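Local coordinates for protein nucleocapsid (PDB 4AKL) that probably binds single- and double-stranded RNA to package the viral genome, and probably also cleaves double-stranded DNA without sequence specificity, at residues 41-46 and 65-70; 106-110 and 376-380; 156-162 and 423-428. All coordinates share one frame. Residue numbers count along the deposited sequence, not the author numbering.

Overall arrangement
All three contacts lie in the largely helical globular head. Contact 2 is the core one, its centre about 13 Å from that of the chain, all its touching residues buried. Contact 3, centred about 24 Å out, is also largely buried; contact 1, at about 26 Å, is the more open one. These two, with centres about 17 Å apart, share helix 425-440: its first turn makes contact 3, while side chains of contact 1 pack farther along it. Contact 1 is local in sequence and sets an apolar patch beside a salt bridge at its outer edge. Contacts 2 and 3 join distant parts of the chain, through aromatic packing and an asparagine cap, respectively.

Contact 1: residues 41-46 and 65-70; sequences PNLDRF and SALVEA
This is a loop-on-helix packing contact near the periphery of the globular head, where the lead-in to helix 45-52 lies against the last turns of helix 56-71. The two segments run antiparallel: P41 sits opposite A70 (CA to CA 5.6 Å) and L43 opposite A66 (CA to CA 6.2 Å). Residues 41-42 are extended. N42 then closes an Asx turn, its OD1 accepting from D44 N at 3.1 Å, and F46 N bonds L43 O at 2.9 Å as the chain coils into helix. Segment 65-70 is helical throughout.

Three side chains fill the inner seam. F46 (chi1 m) lays one ring face over A66, whose CB is 3.9 Å from the ring centroid and 22° off the normal, a CH-pi contact; its CE1 also comes within 3.6 Å of S65 CB. L43 (m, t) brings CD2 to 3.6 Å from A66 O and CD1 to 3.9 Å from A70 CB. P41 closes the end of the seam, CG 3.6 Å from A70 O. Helix 425-440 backs this patch, I436 touching both F46 and A66.

Along the outer edge R45 (p, t, t, chi4 -85°) stretches across to E69 (chi1 t, chi2 132°), whose CA-CB bond points at the loop, in a bidentate salt bridge: R45 NH2 to E69 OE1 at 2.6 Å, R45 NH1 to E69 OE2 at 3.1 Å. One water joins E69 OE2 (2.6 Å) to N42 N (2.8 Å). An Asx turn thus leads into helix 45-52, its approach packed antiparallel on the next helix of the head, 56-71.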
ATOM      1  N   PRO A  41      -2.513 -10.018 -23.798  1.00 48.73           N
ATOM      2  CA  PRO A  41      -2.394 -11.430 -23.584  1.00 48.10           C
ATOM      3  C   PRO A  41      -3.765 -12.119 -23.616  1.00 48.31           C
ATOM      4  O   PRO A  41      -4.757 -11.586 -23.126  1.00 47.56           O
ATOM      5  CB  PRO A  41      -1.767 -11.532 -22.186  1.00 46.89           C
ATOM      6  CG  PRO A  41      -1.404 -10.159 -21.785  1.00 46.31           C
ATOM      7  CD  PRO A  41      -2.252  -9.263 -22.557  1.00 47.71           C
ATOM      8  N   ASN A  42      -3.796 -13.296 -24.216  1.00 48.85           N
ATOM      9  CA  ASN A  42      -5.004 -14.067 -24.351  1.00 49.00           C
ATOM     10  C   ASN A  42      -4.870 -15.214 -23.377  1.00 47.08           C
ATOM     11  O   ASN A  42      -4.018 -16.099 -23.558  1.00 46.61           O
ATOM     12  CB  ASN A  42      -5.166 -14.579 -25.769  1.00 51.09           C
ATOM     13  CG  ASN A  42      -6.566 -15.164 -26.029  1.00 53.14           C
ATOM     14  OD1 ASN A  42      -7.224 -15.688 -25.131  1.00 52.31           O
ATOM     15  ND2 ASN A  42      -7.015 -15.061 -27.264  1.00 56.38           N
ATOM     16  N   LEU A  43      -5.711 -15.194 -22.350  1.00 45.05           N
ATOM     17  CA  LEU A  43      -5.636 -16.172 -21.293  1.00 43.44           C
ATOM     18  C   LEU A  43      -6.769 -17.199 -21.369  1.00 44.16           C
ATOM     19  O   LEU A  43      -6.906 -18.028 -20.480  1.00 43.55           O
ATOM     20  CB  LEU A  43      -5.632 -15.455 -19.932  1.00 41.41           C
ATOM     21  CG  LEU A  43      -4.646 -14.283 -19.701  1.00 40.51           C
ATOM     22  CD1 LEU A  43      -4.743 -13.743 -18.265  1.00 38.48           C
ATOM     23  CD2 LEU A  43      -3.217 -14.678 -19.991  1.00 39.90           C
ATOM     24  N   ASP A  44      -7.562 -17.145 -22.436  1.00 45.86           N
ATOM     25  CA  ASP A  44      -8.748 -18.003 -22.640  1.00 47.37           C
ATOM     26  C   ASP A  44      -8.462 -19.439 -22.355  1.00 47.34           C
ATOM     27  O   ASP A  44      -9.162 -20.067 -21.565  1.00 47.54           O
ATOM     28  CB  ASP A  44      -9.278 -17.916 -24.103  1.00 49.54           C
ATOM     29  CG  ASP A  44     -10.120 -16.655 -24.377  1.00 51.35           C
ATOM     30  OD1 ASP A  44     -10.465 -15.941 -23.431  1.00 51.60           O
ATOM     31  OD2 ASP A  44     -10.449 -16.374 -25.561  1.00 54.50           O
ATOM     32  N   ARG A  45      -7.417 -19.964 -22.986  1.00 47.33           N
ATOM     33  CA  ARG A  45      -7.108 -21.374 -22.863  1.00 47.65           C
ATOM     34  C   ARG A  45      -6.926 -21.836 -21.419  1.00 45.57           C
ATOM     35  O   ARG A  45      -7.164 -22.993 -21.123  1.00 45.57           O
ATOM     36  CB  ARG A  45      -5.868 -21.741 -23.685  1.00 48.47           C
ATOM     37  CG  ARG A  45      -4.509 -21.326 -23.054  1.00 47.52           C
ATOM     38  CD  ARG A  45      -3.419 -21.550 -24.117  1.00 50.00           C
ATOM     39  NE  ARG A  45      -2.075 -21.221 -23.658  1.00 48.98           N
ATOM     40  CZ  ARG A  45      -1.527 -20.009 -23.675  1.00 50.12           C
ATOM     41  NH1 ARG A  45      -2.190 -18.939 -24.111  1.00 51.35           N
ATOM     42  NH2 ARG A  45      -0.294 -19.852 -23.222  1.00 51.00           N
ATOM     43  N   PHE A  46      -6.517 -20.945 -20.525  1.00 43.31           N
ATOM     44  CA  PHE A  46      -6.299 -21.351 -19.134  1.00 41.88           C
ATOM     45  C   PHE A  46      -7.610 -21.637 -18.385  1.00 41.58           C
ATOM     46  O   PHE A  46      -7.590 -22.304 -17.342  1.00 40.58           O
ATOM     47  CB  PHE A  46      -5.466 -20.336 -18.372  1.00 40.50           C
ATOM     48  CG  PHE A  46      -4.067 -20.129 -18.946  1.00 41.60           C
ATOM     49  CD1 PHE A  46      -3.050 -21.046 -18.688  1.00 42.74           C
ATOM     50  CD2 PHE A  46      -3.777 -19.016 -19.719  1.00 42.10           C
ATOM     51  CE1 PHE A  46      -1.768 -20.876 -19.228  1.00 43.19           C
ATOM     52  CE2 PHE A  46      -2.502 -18.828 -20.251  1.00 43.21           C
ATOM     53  CZ  PHE A  46      -1.488 -19.764 -20.004  1.00 43.90           C
ATOM     54  N   SER A  65       0.860 -20.090 -14.589  1.00 39.48           N
ATOM     55  CA  SER A  65       1.205 -19.885 -16.014  1.00 40.07           C
ATOM     56  C   SER A  65       0.395 -18.757 -16.625  1.00 39.43           C
ATOM     57  O   SER A  65       0.930 -17.972 -17.422  1.00 40.48           O
ATOM     58  CB  SER A  65       0.954 -21.132 -16.880  1.00 41.46           C
ATOM     59  OG  SER A  65       1.761 -22.200 -16.515  1.00 43.17           O
ATOM     60  N   ALA A  66      -0.887 -18.692 -16.281  1.00 38.10           N
ATOM     61  CA  ALA A  66      -1.753 -17.603 -16.741  1.00 37.65           C
ATOM     62  C   ALA A  66      -1.211 -16.238 -16.290  1.00 36.43           C
ATOM     63  O   ALA A  66      -1.179 -15.317 -17.040  1.00 35.75           O
ATOM     64  CB  ALA A  66      -3.186 -17.774 -16.225  1.00 36.89           C
ATOM     65  N   LEU A  67      -0.792 -16.180 -15.039  1.00 35.61           N
ATOM     66  CA  LEU A  67      -0.323 -14.941 -14.426  1.00 35.38           C
ATOM     67  C   LEU A  67       0.992 -14.452 -15.072  1.00 35.56           C
ATOM     68  O   LEU A  67       1.185 -13.233 -15.365  1.00 34.89           O
ATOM     69  CB  LEU A  67      -0.179 -15.206 -12.943  1.00 34.60           C
ATOM     70  CG  LEU A  67       0.204 -14.075 -12.005  1.00 35.83           C
ATOM     71  CD1 LEU A  67      -0.759 -12.872 -12.161  1.00 36.79           C
ATOM     72  CD2 LEU A  67       0.219 -14.631 -10.583  1.00 36.57           C
ATOM     73  N   VAL A  68       1.906 -15.398 -15.309  1.00 36.22           N
ATOM     74  CA  VAL A  68       3.125 -15.054 -16.043  1.00 37.04           C
ATOM     75  C   VAL A  68       2.817 -14.593 -17.477  1.00 38.17           C
ATOM     76  O   VAL A  68       3.414 -13.618 -17.965  1.00 38.29           O
ATOM     77  CB  VAL A  68       4.088 -16.165 -16.058  1.00 37.39           C
ATOM     78  CG1 VAL A  68       5.172 -15.893 -17.108  1.00 37.95           C
ATOM     79  CG2 VAL A  68       4.622 -16.301 -14.653  1.00 36.88           C
ATOM     80  N   GLU A  69       1.893 -15.284 -18.120  1.00 39.30           N
ATOM     81  CA  GLU A  69       1.494 -14.932 -19.474  1.00 40.80           C
ATOM     82  C   GLU A  69       0.852 -13.545 -19.506  1.00 40.34           C
ATOM     83  O   GLU A  69       1.162 -12.736 -20.362  1.00 40.91           O
ATOM     84  CB  GLU A  69       0.542 -15.968 -20.028  1.00 42.35           C
ATOM     85  CG  GLU A  69       0.037 -15.585 -21.429  1.00 45.32           C
ATOM     86  CD  GLU A  69       0.119 -16.676 -22.411  1.00 49.14           C
ATOM     87  OE1 GLU A  69       0.721 -17.740 -22.071  1.00 52.97           O
ATOM     88  OE2 GLU A  69      -0.416 -16.494 -23.542  1.00 52.07           O
ATOM     89  N   ALA A  70      -0.024 -13.290 -18.537  1.00 38.71           N
ATOM     90  CA  ALA A  70      -0.584 -11.990 -18.357  1.00 38.04           C
ATOM     91  C   ALA A  70       0.468 -10.857 -18.210  1.00 37.64           C
ATOM     92  O   ALA A  70       0.203  -9.730 -18.609  1.00 38.47           O
ATOM     93  CB  ALA A  70      -1.482 -12.004 -17.136  1.00 36.92           C
TER
HETATM   94  O   HOH W   1      -1.136 -14.098 -24.411  1.00 47.80           O

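Contact 2: residues 106-110 and 376-380; sequences WDESY and HPAVL
Each segment makes a type I beta turn, D107 to Y110 in one and H376 to V379 in the other. The first turn runs on from helix 104-107, with D107 as its first residue, and is held by Y110 N to D107 O at 3.3 Å; the second, in the loop before helix 385-392, by V379 N to H376 O at 3.1 Å. The backbones stay apart, with W106 and A378 CA atoms 8.0 Å from each other and those of Y110 and V379 7.5 Å, so side chains bridge the gap.

W106 (chi1 p) points at the second turn. Its CE3 rests 3.6 Å from A378 CB, and its five-membered ring lies beside the H376 imidazole, centroids 5.2 Å apart and planes at 28°, slid so far that they barely overlap. H376 (chi1 t) braces its own turn: ND1 accepts from A378 N at 3.1 Å, while NE2 bonds Q122 O. W106 NE1 bonds N125.

Y110 (chi1 t) runs lengthwise to the loop, CE1 3.3 Å from A378 O, and its OH accepts from L380 N at 3.1 Å while also bonding L362 O. Helix 306-316 adds Y312 edge-to-face on W106. Two turns far apart in sequence thus meet in the buried interior of the globular head, their aromatic side chains tied by hydrogen bonds to loop backbone and to helix 120-136.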
ATOM      1  N   TRP A 106       7.432  -0.422  14.043  1.00 38.15           N
ATOM      2  CA  TRP A 106       7.199  -1.665  13.320  1.00 36.21           C
ATOM      3  C   TRP A 106       8.462  -2.479  13.072  1.00 35.91           C
ATOM      4  O   TRP A 106       8.424  -3.720  13.168  1.00 36.83           O
ATOM      5  CB  TRP A 106       6.450  -1.404  11.982  1.00 35.67           C
ATOM      6  CG  TRP A 106       6.888  -0.248  11.122  1.00 34.22           C
ATOM      7  CD1 TRP A 106       6.567   1.069  11.283  1.00 35.75           C
ATOM      8  CD2 TRP A 106       7.686  -0.320   9.964  1.00 32.33           C
ATOM      9  NE1 TRP A 106       7.131   1.823  10.312  1.00 34.55           N
ATOM     10  CE2 TRP A 106       7.823   0.999   9.473  1.00 33.25           C
ATOM     11  CE3 TRP A 106       8.305  -1.359   9.289  1.00 31.36           C
ATOM     12  CZ2 TRP A 106       8.551   1.299   8.341  1.00 32.23           C
ATOM     13  CZ3 TRP A 106       9.047  -1.063   8.166  1.00 30.70           C
ATOM     14  CH2 TRP A 106       9.148   0.258   7.691  1.00 31.06           C
ATOM     15  N   ASP A 107       9.578  -1.827  12.745  1.00 35.66           N
ATOM     16  CA  ASP A 107      10.836  -2.532  12.433  1.00 35.15           C
ATOM     17  C   ASP A 107      11.383  -3.350  13.619  1.00 35.41           C
ATOM     18  O   ASP A 107      11.767  -4.513  13.444  1.00 34.63           O
ATOM     19  CB  ASP A 107      11.892  -1.528  11.889  1.00 35.09           C
ATOM     20  CG  ASP A 107      13.289  -2.155  11.686  1.00 36.33           C
ATOM     21  OD1 ASP A 107      13.414  -3.169  10.934  1.00 32.61           O
ATOM     22  OD2 ASP A 107      14.281  -1.583  12.268  1.00 37.56           O
ATOM     23  N   GLU A 108      11.406  -2.768  14.801  1.00 36.16           N
ATOM     24  CA  GLU A 108      11.887  -3.469  16.005  1.00 37.48           C
ATOM     25  C   GLU A 108      10.855  -4.490  16.556  1.00 36.88           C
ATOM     26  O   GLU A 108      11.148  -5.276  17.468  1.00 37.41           O
ATOM     27  CB  GLU A 108      12.316  -2.456  17.094  1.00 39.46           C
ATOM     28  CG  GLU A 108      13.664  -1.818  16.773  1.00 42.11           C
ATOM     29  CD  GLU A 108      14.213  -0.923  17.907  1.00 47.21           C
ATOM     30  OE1 GLU A 108      13.547  -0.714  18.958  1.00 49.20           O
ATOM     31  OE2 GLU A 108      15.350  -0.420  17.725  1.00 51.83           O
ATOM     32  N   SER A 109       9.658  -4.471  15.988  1.00 35.83           N
ATOM     33  CA  SER A 109       8.596  -5.417  16.344  1.00 35.23           C
ATOM     34  C   SER A 109       8.332  -6.399  15.216  1.00 33.17           C
ATOM     35  O   SER A 109       7.332  -7.073  15.271  1.00 33.55           O
ATOM     36  CB  SER A 109       7.305  -4.653  16.675  1.00 35.69           C
ATOM     37  OG  SER A 109       7.489  -4.021  17.916  1.00 38.01           O
ATOM     38  N   TYR A 110       9.242  -6.483  14.228  1.00 31.34           N
ATOM     39  CA  TYR A 110       9.053  -7.339  13.065  1.00 29.42           C
ATOM     40  C   TYR A 110       8.657  -8.766  13.496  1.00 29.15           C
ATOM     41  O   TYR A 110       7.759  -9.330  12.922  1.00 28.71           O
ATOM     42  CB  TYR A 110      10.270  -7.383  12.122  1.00 28.26           C
ATOM     43  CG  TYR A 110       9.874  -8.029  10.812  1.00 27.45           C
ATOM     44  CD1 TYR A 110       9.342  -7.270   9.767  1.00 26.57           C
ATOM     45  CD2 TYR A 110       9.974  -9.436  10.636  1.00 26.60           C
ATOM     46  CE1 TYR A 110       8.940  -7.885   8.551  1.00 25.37           C
ATOM     47  CE2 TYR A 110       9.576 -10.037   9.478  1.00 24.93           C
ATOM     48  CZ  TYR A 110       9.061  -9.264   8.426  1.00 24.78           C
ATOM     49  OH  TYR A 110       8.684  -9.876   7.278  1.00 23.53           O
ATOM     50  N   HIS A 376       0.449  -6.494   8.638  1.00 29.24           N
ATOM     51  CA  HIS A 376       1.143  -5.188   8.436  1.00 28.85           C
ATOM     52  C   HIS A 376       1.813  -5.200   7.092  1.00 27.57           C
ATOM     53  O   HIS A 376       2.380  -6.240   6.673  1.00 26.61           O
ATOM     54  CB  HIS A 376       2.130  -4.933   9.549  1.00 29.44           C
ATOM     55  CG  HIS A 376       2.749  -3.563   9.552  1.00 30.15           C
ATOM     56  ND1 HIS A 376       3.753  -3.203   8.692  1.00 29.60           N
ATOM     57  CD2 HIS A 376       2.523  -2.483  10.339  1.00 31.85           C
ATOM     58  CE1 HIS A 376       4.115  -1.960   8.940  1.00 31.60           C
ATOM     59  NE2 HIS A 376       3.389  -1.500   9.941  1.00 28.99           N
ATOM     60  N   PRO A 377       1.790  -4.030   6.370  1.00 27.84           N
ATOM     61  CA  PRO A 377       2.300  -3.980   5.006  1.00 27.12           C
ATOM     62  C   PRO A 377       3.783  -4.136   4.791  1.00 26.62           C
ATOM     63  O   PRO A 377       4.234  -4.231   3.619  1.00 25.52           O
ATOM     64  CB  PRO A 377       1.893  -2.574   4.534  1.00 28.61           C
ATOM     65  CG  PRO A 377       1.727  -1.763   5.763  1.00 29.45           C
ATOM     66  CD  PRO A 377       1.122  -2.761   6.716  1.00 28.87           C
ATOM     67  N   ALA A 378       4.531  -4.146   5.871  1.00 26.55           N
ATOM     68  CA  ALA A 378       5.985  -4.317   5.838  1.00 26.56           C
ATOM     69  C   ALA A 378       6.367  -5.769   6.090  1.00 25.89           C
ATOM     70  O   ALA A 378       7.553  -6.050   6.173  1.00 26.19           O
ATOM     71  CB  ALA A 378       6.638  -3.444   6.861  1.00 26.54           C
ATOM     72  N   VAL A 379       5.378  -6.665   6.213  1.00 25.95           N
ATOM     73  CA  VAL A 379       5.638  -8.073   6.482  1.00 26.18           C
ATOM     74  C   VAL A 379       5.648  -8.886   5.172  1.00 25.94           C
ATOM     75  O   VAL A 379       4.670  -8.867   4.397  1.00 26.37           O
ATOM     76  CB  VAL A 379       4.630  -8.658   7.480  1.00 27.01           C
ATOM     77  CG1 VAL A 379       4.906 -10.193   7.768  1.00 27.21           C
ATOM     78  CG2 VAL A 379       4.645  -7.836   8.777  1.00 26.12           C
ATOM     79  N   LEU A 380       6.770  -9.559   4.917  1.00 25.33           N
ATOM     80  CA  LEU A 380       6.932 -10.425   3.759  1.00 25.27           C
ATOM     81  C   LEU A 380       6.149 -11.728   3.863  1.00 25.51           C
ATOM     82  O   LEU A 380       5.923 -12.237   4.941  1.00 26.16           O
ATOM     83  CB  LEU A 380       8.403 -10.731   3.518  1.00 25.54           C
ATOM     84  CG  LEU A 380       8.773 -11.400   2.172  1.00 25.57           C
ATOM     85  CD1 LEU A 380       8.318 -10.550   0.950  1.00 23.45           C
ATOM     86  CD2 LEU A 380      10.264 -11.629   2.103  1.00 27.76           C
TER

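Contact 3: residues 156-162 and 423-428; sequences YKVPGEI and NNPCAR
An asparagine N-cap organises this contact: N424 starts helix 425-440 and at the same time ties it to residues 156-162, the link from strand 155-156, which pairs parallel with 480-481, to helix 163-181. V158 and N424 have CA atoms 5.9 Å apart, as do P159 and N423; farther on, I162 and R428 CA atoms are 7.0 Å apart. N423 and N424 both take left-handed backbone angles (55/41 and 51/64), which turn the chain into the helix.

N424 (chi1 t) uses both ends of its amide. OD1 accepts from A427 N at 2.8 Å, the capping bond, and ND2 donates to K157 O at 3.0 Å. That amide also lies over one face of the Y156 ring, ND2 3.5 Å from CZ. Y156 (chi1 t) reaches across the first turn of the helix, its OH 3.6 Å from A427 CB and hydrogen-bonded to S458 of helix 450-460. A427 CB sits among Y156, V158 and I162: V158 CG1 (chi1 m) reaches it at 3.7 Å, and I162 (p, t) sends CD1 to 4.0 Å from the same CB and 3.8 Å from R428 N.

P159 (C-gamma exo) wedges in, CG 4.1 Å from R428 CD and only 3.2 Å from N423 O. N424 thus both N-caps the helix and, through ND2, ties it to K157 O, joining pieces of the head far apart in sequence. R428 (chi1 m, chi3 m) folds back over the helix start, where its NE donates almost linearly, at 177°, to N423 O, 2.8 Å away.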
ATOM      1  N   TYR A 156     -15.825   3.709 -13.966  1.00 59.50           N
ATOM      2  CA  TYR A 156     -14.793   2.848 -14.559  1.00 57.35           C
ATOM      3  C   TYR A 156     -15.373   2.260 -15.805  1.00 57.69           C
ATOM      4  O   TYR A 156     -16.316   1.468 -15.739  1.00 57.95           O
ATOM      5  CB  TYR A 156     -14.387   1.756 -13.601  1.00 55.50           C
ATOM      6  CG  TYR A 156     -13.112   1.005 -13.911  1.00 53.61           C
ATOM      7  CD1 TYR A 156     -11.895   1.651 -13.976  1.00 53.73           C
ATOM      8  CD2 TYR A 156     -13.114  -0.385 -14.064  1.00 53.72           C
ATOM      9  CE1 TYR A 156     -10.702   0.950 -14.223  1.00 51.58           C
ATOM     10  CE2 TYR A 156     -11.925  -1.094 -14.308  1.00 51.68           C
ATOM     11  CZ  TYR A 156     -10.728  -0.422 -14.388  1.00 51.06           C
ATOM     12  OH  TYR A 156      -9.562  -1.129 -14.632  1.00 47.57           O
ATOM     13  N   LYS A 157     -14.794   2.657 -16.935  1.00 57.64           N
ATOM     14  CA  LYS A 157     -15.254   2.226 -18.248  0.50 58.30           C
ATOM     15  C   LYS A 157     -14.542   0.953 -18.654  1.00 56.45           C
ATOM     16  O   LYS A 157     -13.324   0.934 -18.738  1.00 55.79           O
ATOM     17  CB  LYS A 157     -14.982   3.295 -19.300  0.50 59.89           C
ATOM     18  CG  LYS A 157     -15.418   2.902 -20.698  0.50 61.33           C
ATOM     19  CD  LYS A 157     -16.910   2.934 -20.839  0.50 63.20           C
ATOM     20  CE  LYS A 157     -17.367   2.025 -21.960  0.50 64.07           C
ATOM     21  NZ  LYS A 157     -16.435   2.014 -23.120  0.50 64.38           N
ATOM     22  N   VAL A 158     -15.314  -0.107 -18.907  1.00 55.57           N
ATOM     23  CA  VAL A 158     -14.797  -1.385 -19.388  1.00 53.65           C
ATOM     24  C   VAL A 158     -15.661  -1.805 -20.559  1.00 54.90           C
ATOM     25  O   VAL A 158     -16.747  -1.309 -20.677  1.00 56.69           O
ATOM     26  CB  VAL A 158     -14.853  -2.489 -18.291  1.00 51.82           C
ATOM     27  CG1 VAL A 158     -14.004  -2.092 -17.056  1.00 50.09           C
ATOM     28  CG2 VAL A 158     -16.277  -2.795 -17.885  1.00 52.03           C
ATOM     29  N   PRO A 159     -15.179  -2.720 -21.422  1.00 54.22           N
ATOM     30  CA  PRO A 159     -15.995  -3.329 -22.467  1.00 55.75           C
ATOM     31  C   PRO A 159     -17.232  -4.033 -21.913  1.00 56.02           C
ATOM     32  O   PRO A 159     -17.146  -4.633 -20.855  1.00 54.22           O
ATOM     33  CB  PRO A 159     -15.076  -4.387 -23.075  1.00 54.85           C
ATOM     34  CG  PRO A 159     -13.761  -4.069 -22.640  1.00 53.74           C
ATOM     35  CD  PRO A 159     -13.789  -3.184 -21.481  1.00 52.65           C
ATOM     36  N   GLY A 160     -18.356  -3.949 -22.650  1.00 57.92           N
ATOM     37  CA  GLY A 160     -19.637  -4.550 -22.258  1.00 58.71           C
ATOM     38  C   GLY A 160     -19.589  -6.024 -21.876  1.00 57.77           C
ATOM     39  O   GLY A 160     -20.328  -6.467 -20.997  1.00 58.09           O
ATOM     40  N   GLU A 161     -18.720  -6.782 -22.527  1.00 57.03           N
ATOM     41  CA  GLU A 161     -18.612  -8.210 -22.279  1.00 56.42           C
ATOM     42  C   GLU A 161     -17.946  -8.612 -20.948  1.00 53.59           C
ATOM     43  O   GLU A 161     -17.937  -9.794 -20.609  1.00 53.11           O
ATOM     44  CB  GLU A 161     -17.877  -8.891 -23.446  1.00 57.13           C
ATOM     45  CG  GLU A 161     -16.437  -8.421 -23.670  1.00 58.31           C
ATOM     46  CD  GLU A 161     -15.599  -9.416 -24.478  1.00 61.69           C
ATOM     47  OE1 GLU A 161     -15.659 -10.641 -24.194  1.00 63.41           O
ATOM     48  OE2 GLU A 161     -14.876  -8.969 -25.406  1.00 64.11           O
ATOM     49  N   ILE A 162     -17.366  -7.670 -20.207  1.00 51.81           N
ATOM     50  CA  ILE A 162     -16.853  -7.988 -18.877  1.00 49.20           C
ATOM     51  C   ILE A 162     -17.534  -7.184 -17.772  1.00 49.07           C
ATOM     52  O   ILE A 162     -17.122  -7.270 -16.630  1.00 47.77           O
ATOM     53  CB  ILE A 162     -15.343  -7.837 -18.810  1.00 47.51           C
ATOM     54  CG1 ILE A 162     -14.914  -6.361 -18.834  1.00 47.68           C
ATOM     55  CG2 ILE A 162     -14.696  -8.627 -19.957  1.00 47.19           C
ATOM     56  CD1 ILE A 162     -13.480  -6.163 -18.418  1.00 45.40           C
ATOM     57  N   ASN A 423      -9.867  -0.424 -25.379  1.00 60.47           N
ATOM     58  CA  ASN A 423     -10.881  -1.209 -24.607  1.00 58.89           C
ATOM     59  C   ASN A 423     -10.416  -1.839 -23.277  1.00 55.21           C
ATOM     60  O   ASN A 423     -10.763  -2.984 -22.925  1.00 54.78           O
ATOM     61  CB  ASN A 423     -11.607  -2.233 -25.529  1.00 60.41           C
ATOM     62  CG  ASN A 423     -12.951  -1.729 -26.017  1.00 63.63           C
ATOM     63  OD1 ASN A 423     -13.835  -2.524 -26.299  1.00 67.68           O
ATOM     64  ND2 ASN A 423     -13.117  -0.404 -26.112  1.00 65.81           N
ATOM     65  N   ASN A 424      -9.636  -1.061 -22.542  1.00 52.54           N
ATOM     66  CA  ASN A 424      -9.224  -1.385 -21.195  1.00 49.04           C
ATOM     67  C   ASN A 424      -8.614  -2.809 -21.033  1.00 46.60           C
ATOM     68  O   ASN A 424      -9.155  -3.655 -20.328  1.00 45.19           O
ATOM     69  CB  ASN A 424     -10.405  -1.122 -20.235  1.00 48.69           C
ATOM     70  CG  ASN A 424      -9.964  -1.039 -18.768  1.00 46.77           C
ATOM     71  OD1 ASN A 424      -8.851  -1.408 -18.451  1.00 41.98           O
ATOM     72  ND2 ASN A 424     -10.847  -0.545 -17.881  1.00 45.01           N
ATOM     73  N   PRO A 425      -7.470  -3.053 -21.688  1.00 45.37           N
ATOM     74  CA  PRO A 425      -6.831  -4.329 -21.550  1.00 44.00           C
ATOM     75  C   PRO A 425      -6.384  -4.606 -20.122  1.00 41.63           C
ATOM     76  O   PRO A 425      -6.171  -5.742 -19.807  1.00 40.54           O
ATOM     77  CB  PRO A 425      -5.610  -4.217 -22.499  1.00 44.42           C
ATOM     78  CG  PRO A 425      -5.367  -2.852 -22.576  1.00 45.26           C
ATOM     79  CD  PRO A 425      -6.698  -2.213 -22.602  1.00 46.54           C
ATOM     80  N   CYS A 426      -6.245  -3.563 -19.285  1.00 41.03           N
ATOM     81  CA  CYS A 426      -5.982  -3.758 -17.890  1.00 39.60           C
ATOM     82  C   CYS A 426      -7.127  -4.538 -17.261  1.00 39.42           C
ATOM     83  O   CYS A 426      -6.916  -5.620 -16.648  1.00 38.06           O
ATOM     84  CB  CYS A 426      -5.834  -2.426 -17.182  1.00 39.67           C
ATOM     85  SG  CYS A 426      -5.379  -2.622 -15.420  1.00 37.39           S
ATOM     86  N   ALA A 427      -8.333  -3.996 -17.404  1.00 40.28           N
ATOM     87  CA  ALA A 427      -9.495  -4.616 -16.782  1.00 40.50           C
ATOM     88  C   ALA A 427      -9.768  -5.992 -17.422  1.00 40.97           C
ATOM     89  O   ALA A 427     -10.043  -6.966 -16.727  1.00 40.48           O
ATOM     90  CB  ALA A 427     -10.688  -3.706 -16.870  1.00 41.87           C
ATOM     91  N   ARG A 428      -9.658  -6.106 -18.733  1.00 42.04           N
ATOM     92  CA  ARG A 428      -9.899  -7.420 -19.326  1.00 42.82           C
ATOM     93  C   ARG A 428      -9.015  -8.495 -18.681  1.00 40.93           C
ATOM     94  O   ARG A 428      -9.496  -9.590 -18.398  1.00 41.16           O
ATOM     95  CB  ARG A 428      -9.710  -7.403 -20.823  1.00 44.17           C
ATOM     96  CG  ARG A 428     -10.855  -6.703 -21.524  1.00 48.02           C
ATOM     97  CD  ARG A 428     -10.710  -6.747 -23.010  1.00 52.44           C
ATOM     98  NE  ARG A 428      -9.916  -5.620 -23.527  1.00 56.75           N
ATOM     99  CZ  ARG A 428      -8.797  -5.694 -24.278  1.00 57.95           C
ATOM    100  NH1 ARG A 428      -8.244  -6.852 -24.657  1.00 58.27           N
ATOM    101  NH2 ARG A 428      -8.223  -4.577 -24.659  1.00 59.21           N
TER